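L-threonine-O-3-phosphate decarboxylase (Porphyromonas gingivalis, PDB 3FKD) decarboxylates L-threonine-O-3-phosphate, probably with pyridoxal 5'-phosphate as cofactor, and belongs to the class I and II aminotransferase family. Local coordinates at the interface of chains A and B. Numbering follows the deposited sequence. Chains: chain A/B, L-threonine-O-3-phosphate decarboxylase.

Contact 1 and contact 2 lie about 18 Å apart, measured between the centres of their C-alpha atoms, on one two-fold symmetric interface. They share elements with the chains exchanged: the start of helix 75-86 faces the Pro-Trp loop of the other chain, A:Thr77 meeting B:Trp226 in contact 1 and B:Thr77 meeting A:Trp226 in contact 2. Contact 1 continues along this helix to A:Tyr81 and to helix 100-108, and is mainly van der Waals packing. Contact 2 adds cross-chain hydrogen bonds and a water bridge around B:Asn74 and B:Arg205, probably close to the cofactor site. Enzymes of this family typically work as dimers, so the interface is likely the biological one.

Contact 1: the interface of chains A and B. Residues chain A 77, 81, 101, 108; chain B 224-226.
The aromatic ring of A:Tyr81 carries the methyl of B:Thr224 on one face, while its edge is bordered in plane by the backbone O of A:Thr77 and by OE1 of A:Glu101. CG2 of B:Thr224 sits off centre, towards the rim, with CD1 of A:Tyr81 at 3.6 Å, a CH-pi contact. A branched threonine suits this place because its methyl can rest on the ring while its hydroxyl points elsewhere. The torsion of B:Thr224 (chi1 73°) does exactly this, setting CG2 opposite the carbonyl carbon and turned towards chain A.

The second flat group, the indole of B:Trp226, has CB of its own neighbour B:Pro225 over one face, near the rim. Its six-membered ring reaches A:Thr77 at about a right angle, with CZ3 of B:Trp226 lying 3.3 Å from the hydroxyl OG1. The tryptophan adopts a left-handed backbone conformation (phi 61°), a turn that probably helps direct its side chain towards helix 75-86.

Between the two rings lies B:Pro225, whose rigid, compact ring presents CG and CD to the carboxylate and the tyrosine at little entropic cost. CD of B:Pro225 lies 3.9 Å from CE2 of A:Tyr81, and CG of B:Pro225 is 3.6 Å from CD of A:Glu101. The glutamate side chain and the proline ring run alongside one another, pointing opposite ways. The carboxylate is brought there by a bend in its chain (chi2 -64°), and its contact with the proline is mainly van der Waals.

A hydrogen bond within chain A steadies this carboxylate: OH of A:Tyr81, the phenol hydroxyl, donates to OE1 of A:Glu101 at 2.8 Å, nearly on the extension of the C-O bond. Tyrosine thus serves both as a platform for the threonine and as a brace for the glutamate. At the far margin, the selenium SE of selenomethionine A:Met108 lies 4.5 Å from CG2 of B:Thr224.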
# COMPACT_ATOMS: atom_id res chain seq x y z
N THR A 77 7.65 -4.66 3.35
CA THR A 77 8.12 -3.33 3.77
C THR A 77 7.07 -2.56 4.62
O THR A 77 7.38 -2.09 5.71
CB THR A 77 8.57 -2.45 2.56
OG1 THR A 77 9.65 -3.07 1.87
CG2 THR A 77 9.02 -1.11 3.03
N TYR A 81 7.45 -0.75 8.77
CA TYR A 81 6.99 0.56 9.13
C TYR A 81 5.80 0.53 10.12
O TYR A 81 5.76 1.32 11.08
CB TYR A 81 6.58 1.24 7.84
CG TYR A 81 7.75 1.79 7.08
CD1 TYR A 81 8.25 3.08 7.35
CD2 TYR A 81 8.40 1.04 6.12
CE1 TYR A 81 9.33 3.59 6.66
CE2 TYR A 81 9.46 1.56 5.41
CZ TYR A 81 9.92 2.84 5.69
OH TYR A 81 10.98 3.34 5.00
N GLU A 101 15.47 -0.84 4.84
CA GLU A 101 14.14 -0.53 5.31
C GLU A 101 13.90 -0.78 6.80
O GLU A 101 13.00 -0.17 7.37
CB GLU A 101 13.11 -1.22 4.43
CG GLU A 101 13.25 -0.81 2.94
CD GLU A 101 12.98 0.67 2.72
OE1 GLU A 101 12.18 1.25 3.48
OE2 GLU A 101 13.58 1.23 1.77
N MSE A 108 12.18 6.83 10.89
CA MSE A 108 10.97 7.59 10.68
C MSE A 108 10.21 7.66 11.97
O MSE A 108 9.65 8.70 12.31
CB MSE A 108 10.12 7.00 9.57
CG MSE A 108 8.73 7.59 9.47
SE MSE A 108 7.78 6.80 7.96
CE MSE A 108 5.96 7.25 8.45
N THR B 224 6.28 5.90 2.50
CA THR B 224 7.03 4.65 2.50
C THR B 224 7.23 4.13 1.08
O THR B 224 6.40 4.34 0.22
CB THR B 224 6.32 3.61 3.39
OG1 THR B 224 5.13 3.14 2.75
CG2 THR B 224 5.98 4.23 4.78
N PRO B 225 8.36 3.47 0.81
CA PRO B 225 8.62 3.04 -0.58
C PRO B 225 7.69 1.90 -1.03
O PRO B 225 7.36 1.04 -0.18
CB PRO B 225 10.06 2.50 -0.52
CG PRO B 225 10.45 2.47 0.95
CD PRO B 225 9.28 2.86 1.78
N TRP B 226 7.31 1.90 -2.32
CA TRP B 226 6.52 0.82 -2.92
C TRP B 226 5.17 0.67 -2.25
O TRP B 226 4.68 -0.43 -2.12
CB TRP B 226 7.23 -0.53 -2.80
CG TRP B 226 8.67 -0.53 -3.22
CD1 TRP B 226 9.16 -0.21 -4.44
CD2 TRP B 226 9.81 -0.87 -2.40
NE1 TRP B 226 10.52 -0.31 -4.44
CE2 TRP B 226 10.94 -0.72 -3.21
CE3 TRP B 226 9.97 -1.26 -1.07
CZ2 TRP B 226 12.25 -0.96 -2.73
CZ3 TRP B 226 11.27 -1.52 -0.59
CH2 TRP B 226 12.38 -1.37 -1.43

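Contact 2: the interface of chains A and B. Residues chain A 47-48, 225-227, 229; chain B 74, 77, 202-203, 205.
B:Arg205 reaches across to the 226-229 segment of chain A, its side chain running from CB towards A:Trp226. Beyond CB, the CG methylene of B:Arg205 packs against CB of A:Asn229 at 3.4 Å. The chi2 bend (-58°) places CD of B:Arg205 4.0 Å from CD of A:Pro48, and the chi3 bend (-49°) swings NE onto the A:Trp226 carbonyl. There NE of B:Arg205 donates to the backbone O of A:Trp226 at 2.8 Å, nearly straight (169° at the hydrogen), in the carbonyl plane and on a lone pair. CZ and NH2 of B:Arg205 lie against CB of A:Trp226, NH2 at 3.5 Å; the indole is turned steeply to the guanidinium, not stacked on it. NH1 of B:Arg205 turns back, donating a hydrogen bond to O of B:Pro202 at 3.0 Å. Arginine suits the place, offering several N-H groups beyond a long apolar stem.

CB of B:Pro202 sits over the centre of the A:Tyr47 ring, 3.5 Å from CE2 of A:Tyr47. Nearby, the amide ND2 of B:Asn74 donates to O of A:Ala227 at 3.0 Å, tilted from the carbonyl plane, and a water joins its OD1 to ND2 of A:Asn229.

By family precedent, B:Arg205 is probably the conserved phosphate-binding arginine, B:Asn74 begins the phosphate-loop region and A:Tyr47 is the partner's tyrosine. Although the structure alone does not show it, the site probably ties dimer contact to cofactor binding.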
# COMPACT_ATOMS: atom_id res chain seq x y z
N TYR A 47 -14.20 -3.00 -3.73
CA TYR A 47 -13.31 -2.86 -2.61
C TYR A 47 -12.85 -4.26 -2.24
O TYR A 47 -13.59 -5.21 -2.42
CB TYR A 47 -14.04 -2.13 -1.47
CG TYR A 47 -14.14 -0.64 -1.77
CD1 TYR A 47 -13.10 0.23 -1.43
CD2 TYR A 47 -15.24 -0.12 -2.44
CE1 TYR A 47 -13.17 1.55 -1.73
CE2 TYR A 47 -15.30 1.19 -2.77
CZ TYR A 47 -14.27 2.04 -2.39
OH TYR A 47 -14.35 3.40 -2.68
N PRO A 48 -11.60 -4.41 -1.78
CA PRO A 48 -11.29 -5.71 -1.17
C PRO A 48 -11.90 -5.73 0.22
O PRO A 48 -12.29 -4.68 0.75
CB PRO A 48 -9.77 -5.69 -1.04
CG PRO A 48 -9.34 -4.28 -1.31
CD PRO A 48 -10.54 -3.42 -1.57
N PRO A 225 -7.98 0.69 6.65
CA PRO A 225 -8.75 -0.28 5.83
C PRO A 225 -8.45 -0.19 4.35
O PRO A 225 -8.07 0.87 3.86
CB PRO A 225 -10.24 0.11 6.08
CG PRO A 225 -10.20 1.53 6.60
CD PRO A 225 -8.77 1.91 6.98
N TRP A 226 -8.71 -1.30 3.64
CA TRP A 226 -8.38 -1.45 2.24
C TRP A 226 -6.90 -1.09 1.94
O TRP A 226 -6.56 -0.54 0.88
CB TRP A 226 -9.33 -0.67 1.33
CG TRP A 226 -10.77 -0.62 1.75
CD1 TRP A 226 -11.70 -1.62 1.67
CD2 TRP A 226 -11.46 0.53 2.26
NE1 TRP A 226 -12.92 -1.18 2.12
CE2 TRP A 226 -12.80 0.13 2.51
CE3 TRP A 226 -11.07 1.85 2.57
CZ2 TRP A 226 -13.76 1.01 3.03
CZ3 TRP A 226 -11.99 2.71 3.09
CH2 TRP A 226 -13.35 2.29 3.31
N ALA A 227 -6.01 -1.43 2.88
CA ALA A 227 -4.56 -1.27 2.66
C ALA A 227 -3.93 -2.35 1.76
O ALA A 227 -2.86 -2.12 1.17
CB ALA A 227 -3.85 -1.22 3.97
N ASN A 229 -4.47 -4.50 -1.62
CA ASN A 229 -5.27 -4.45 -2.83
C ASN A 229 -5.79 -5.84 -3.27
O ASN A 229 -5.27 -6.89 -2.85
CB ASN A 229 -4.51 -3.73 -3.95
CG ASN A 229 -3.33 -4.55 -4.49
OD1 ASN A 229 -3.51 -5.46 -5.30
ND2 ASN A 229 -2.11 -4.24 -4.01
N ASN B 74 -1.61 5.08 -1.74
CA ASN B 74 -2.27 3.78 -1.78
C ASN B 74 -3.76 3.93 -1.62
O ASN B 74 -4.34 3.38 -0.69
CB ASN B 74 -1.74 2.87 -0.67
CG ASN B 74 -2.13 1.40 -0.86
OD1 ASN B 74 -2.33 0.96 -1.97
ND2 ASN B 74 -2.22 0.67 0.23
N THR B 77 -8.12 6.77 0.79
CA THR B 77 -8.15 6.56 2.23
C THR B 77 -6.75 6.74 2.86
O THR B 77 -6.59 7.53 3.81
CB THR B 77 -8.74 5.17 2.57
OG1 THR B 77 -10.15 5.16 2.29
CG2 THR B 77 -8.54 4.80 4.03
N PRO B 202 -12.13 0.65 -7.42
CA PRO B 202 -11.84 0.60 -5.99
C PRO B 202 -10.83 -0.51 -5.57
O PRO B 202 -10.17 -0.34 -4.56
CB PRO B 202 -13.20 0.27 -5.41
CG PRO B 202 -13.93 -0.42 -6.54
CD PRO B 202 -13.57 0.45 -7.66
N GLY B 203 -10.72 -1.62 -6.31
CA GLY B 203 -9.87 -2.74 -5.92
C GLY B 203 -8.38 -2.51 -6.14
O GLY B 203 -7.53 -3.19 -5.57
N ARG B 205 -6.65 0.41 -5.40
CA ARG B 205 -6.06 1.25 -4.34
C ARG B 205 -5.06 2.30 -4.84
O ARG B 205 -3.87 2.18 -4.60
CB ARG B 205 -5.43 0.36 -3.28
CG ARG B 205 -6.21 -0.94 -3.01
CD ARG B 205 -7.69 -0.73 -2.56
NE ARG B 205 -7.76 0.26 -1.47
CZ ARG B 205 -8.46 1.39 -1.50
NH1 ARG B 205 -9.23 1.70 -2.55
NH2 ARG B 205 -8.41 2.21 -0.43
O HOH W 1 -1.61 -1.68 -2.84